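Local coordinates for large T antigen (Merkel cell polyomavirus, PDB 3QFQ), which binds the viral replication origin through its origin-binding domain and, as in related polyomaviruses, probably serves to initiate viral DNA replication, at residues T34-A39 with L78-V83. Sequence-based numbering, arbitrary orientation.
With nucleotides of chain D.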
# COMPACT_ATOMS: atom_id res chain seq x y z
N THR B 34 -14.04 26.11 -1.33
CA THR B 34 -14.22 25.11 -2.38
C THR B 34 -15.23 25.56 -3.42
O THR B 34 -16.43 25.37 -3.27
CB THR B 34 -14.69 23.78 -1.80
OG1 THR B 34 -15.90 23.99 -1.06
CG2 THR B 34 -13.63 23.21 -0.88
N VAL B 35 -14.72 26.17 -4.49
CA VAL B 35 -15.54 26.63 -5.59
C VAL B 35 -15.88 25.48 -6.52
O VAL B 35 -15.23 24.43 -6.49
CB VAL B 35 -14.81 27.73 -6.38
CG1 VAL B 35 -15.75 28.38 -7.38
CG2 VAL B 35 -14.24 28.76 -5.43
N SER B 36 -16.91 25.67 -7.34
CA SER B 36 -17.37 24.66 -8.29
C SER B 36 -16.95 25.00 -9.72
O SER B 36 -17.01 24.16 -10.61
CB SER B 36 -18.89 24.54 -8.23
OG SER B 36 -19.33 24.16 -6.94
N CYS B 37 -16.53 26.25 -9.93
CA CYS B 37 -16.17 26.73 -11.26
C CYS B 37 -14.67 26.97 -11.38
O CYS B 37 -14.08 27.70 -10.58
CB CYS B 37 -16.93 28.02 -11.58
SG CYS B 37 -18.73 27.90 -11.44
N PHE B 38 -14.06 26.37 -12.40
CA PHE B 38 -12.62 26.50 -12.62
C PHE B 38 -12.30 26.83 -14.08
O PHE B 38 -13.11 26.60 -14.98
CB PHE B 38 -11.89 25.23 -12.20
CG PHE B 38 -12.26 24.74 -10.83
CD1 PHE B 38 -11.71 25.32 -9.70
CD2 PHE B 38 -13.15 23.69 -10.67
CE1 PHE B 38 -12.05 24.87 -8.43
CE2 PHE B 38 -13.50 23.24 -9.41
CZ PHE B 38 -12.95 23.83 -8.29
N ALA B 39 -11.11 27.37 -14.30
CA ALA B 39 -10.61 27.64 -15.65
C ALA B 39 -9.09 27.45 -15.69
O ALA B 39 -8.40 27.72 -14.70
CB ALA B 39 -10.98 29.05 -16.08
N LEU B 78 -20.12 19.23 -10.14
CA LEU B 78 -21.27 19.15 -9.25
C LEU B 78 -20.83 19.32 -7.80
O LEU B 78 -21.42 20.07 -7.03
CB LEU B 78 -22.01 17.82 -9.44
CG LEU B 78 -22.88 17.66 -10.70
CD1 LEU B 78 -23.92 18.77 -10.78
CD2 LEU B 78 -22.04 17.62 -11.97
N SER B 79 -19.77 18.60 -7.43
CA SER B 79 -19.20 18.70 -6.10
C SER B 79 -18.23 19.88 -6.02
O SER B 79 -17.57 20.22 -7.00
CB SER B 79 -18.48 17.40 -5.72
OG SER B 79 -17.66 16.95 -6.79
N LYS B 80 -18.15 20.51 -4.86
CA LYS B 80 -17.24 21.63 -4.67
C LYS B 80 -15.81 21.14 -4.47
O LYS B 80 -15.58 20.07 -3.92
CB LYS B 80 -17.68 22.50 -3.48
CG LYS B 80 -19.02 23.19 -3.69
CD LYS B 80 -19.40 24.02 -2.49
CE LYS B 80 -19.51 23.16 -1.25
NZ LYS B 80 -19.84 23.97 -0.05
N HIS B 81 -14.85 21.93 -4.95
CA HIS B 81 -13.44 21.56 -4.86
C HIS B 81 -12.54 22.78 -4.67
O HIS B 81 -12.92 23.91 -4.99
CB HIS B 81 -13.00 20.80 -6.10
CG HIS B 81 -13.80 19.56 -6.38
ND1 HIS B 81 -13.54 18.35 -5.77
CD2 HIS B 81 -14.85 19.35 -7.20
CE1 HIS B 81 -14.39 17.45 -6.20
NE2 HIS B 81 -15.21 18.03 -7.07
N ARG B 82 -11.34 22.53 -4.16
CA ARG B 82 -10.34 23.58 -3.97
C ARG B 82 -9.69 24.01 -5.28
O ARG B 82 -9.55 23.21 -6.20
CB ARG B 82 -9.24 23.11 -3.01
CG ARG B 82 -9.53 23.32 -1.53
CD ARG B 82 -8.23 23.45 -0.76
NE ARG B 82 -8.44 23.44 0.69
CZ ARG B 82 -7.47 23.62 1.59
NH1 ARG B 82 -6.23 23.84 1.19
NH2 ARG B 82 -7.76 23.59 2.88
N VAL B 83 -9.29 25.27 -5.34
CA VAL B 83 -8.54 25.77 -6.48
C VAL B 83 -7.21 25.01 -6.56
O VAL B 83 -6.79 24.58 -7.63
CB VAL B 83 -8.28 27.28 -6.38
CG1 VAL B 83 -7.48 27.77 -7.58
CG2 VAL B 83 -9.59 28.05 -6.25
P DG D 21 -11.28 18.42 -3.31
OP1 DG D 21 -11.11 17.49 -4.45
OP2 DG D 21 -11.03 19.86 -3.48
O5' DG D 21 -12.77 18.27 -2.75
C5' DG D 21 -13.28 19.23 -1.83
C4' DG D 21 -13.73 18.54 -0.56
O4' DG D 21 -12.59 18.29 0.29
C3' DG D 21 -14.72 19.32 0.29
O3' DG D 21 -16.04 19.03 -0.15
C2' DG D 21 -14.45 18.75 1.68
C1' DG D 21 -12.94 18.52 1.64
N9 DG D 21 -12.15 19.66 2.12
C8 DG D 21 -11.44 20.55 1.35
N7 DG D 21 -10.83 21.46 2.06
C5 DG D 21 -11.16 21.15 3.37
C6 DG D 21 -10.79 21.79 4.58
O6 DG D 21 -10.07 22.79 4.73
N1 DG D 21 -11.34 21.15 5.69
C2 DG D 21 -12.15 20.04 5.63
N2 DG D 21 -12.58 19.56 6.81
N3 DG D 21 -12.50 19.43 4.51
C4 DG D 21 -11.97 20.04 3.42
P DA D 20 -4.79 17.66 -3.15
OP1 DA D 20 -4.76 16.85 -4.38
OP2 DA D 20 -4.31 19.05 -3.19
O5' DA D 20 -6.28 17.70 -2.57
C5' DA D 20 -7.00 16.55 -2.17
C4' DA D 20 -8.27 16.99 -1.45
O4' DA D 20 -7.96 17.39 -0.09
C3' DA D 20 -8.99 18.18 -2.08
O3' DA D 20 -10.37 17.89 -2.10
C2' DA D 20 -8.70 19.33 -1.12
C1' DA D 20 -8.66 18.59 0.20
N9 DA D 20 -7.96 19.29 1.27
C8 DA D 20 -6.93 20.17 1.12
N7 DA D 20 -6.49 20.66 2.26
C5 DA D 20 -7.29 20.05 3.21
C6 DA D 20 -7.33 20.15 4.62
N6 DA D 20 -6.50 20.93 5.33
N1 DA D 20 -8.25 19.41 5.27
C2 DA D 20 -9.08 18.63 4.56
N3 DA D 20 -9.13 18.46 3.24
C4 DA D 20 -8.20 19.21 2.62
P DC D 22 -17.19 20.15 -0.05
OP1 DC D 22 -18.44 19.58 -0.60
OP2 DC D 22 -16.66 21.40 -0.64
O5' DC D 22 -17.36 20.38 1.53
C5' DC D 22 -17.98 19.38 2.34
C4' DC D 22 -17.86 19.67 3.83
O4' DC D 22 -16.47 19.64 4.23
C3' DC D 22 -18.32 21.05 4.29
O3' DC D 22 -19.72 21.11 4.44
C2' DC D 22 -17.61 21.15 5.63
C1' DC D 22 -16.25 20.59 5.26
N1 DC D 22 -15.32 21.66 4.78
C2 DC D 22 -14.76 22.54 5.71
O2 DC D 22 -15.05 22.40 6.91
N3 DC D 22 -13.93 23.51 5.28
C4 DC D 22 -13.65 23.63 3.98
N4 DC D 22 -12.81 24.61 3.61
C5 DC D 22 -14.21 22.75 3.01
C6 DC D 22 -15.04 21.79 3.45
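Thr34 and Lys80 meet on the DNA-contacting surface of the origin-binding domain, where the start of strand 34-42 comes up to strand 80-82, just before helix 83-90. The two strands are joined by one backbone hydrogen bond, His81 N to Val35 O (3.0 Å, N-H...O 167°). The side chains of Thr34 and Lys80 cross at about a right angle, Lys80 CB lying 3.4 Å from Thr34 OG1. Lysine is long enough for its methylenes to pass Thr34 O and Ser36 OG before NZ reaches a further DNA phosphate in a salt bridge. Thr34 OG1, placed between backbone N and carbonyl carbon (chi1 56°), donates to OP2 of DC22 of chain D at 2.7 Å; threonine suits the place because its hydroxyl sits on CB, close to the backbone.

The neighbouring phosphate, of DG21 of chain D, is held by two residues. Arg82 N, at the N-cap position of the helix, gives a nearly straight bond to OP2 (2.8 Å), and His81 ND1 donates to OP1 (2.9 Å) and weakly to O5'. Histidine offers a second ring nitrogen, and the hydrogen bond between NE2 and Ser79 OG helps fix the imidazole's rotation. The Phe38 ring turns its edge to His81 O, with CZ 3.7 Å from His81 CB; phenylalanine fills an apolar place against Ile86, which His81 also touches.

Arg82 runs extended from CG to NE. Its NH2 donates to DG21 O6 (3.1 Å), NE bonds weakly to N7 of the same guanine, and one face of the guanidinium covers DA20 N7 of chain D. Long and doubly donating, arginine suits this guanine edge. The chemistry thus combines phosphate grips, largely indifferent to sequence, with a base contact consistent with recognition of guanine in the origin.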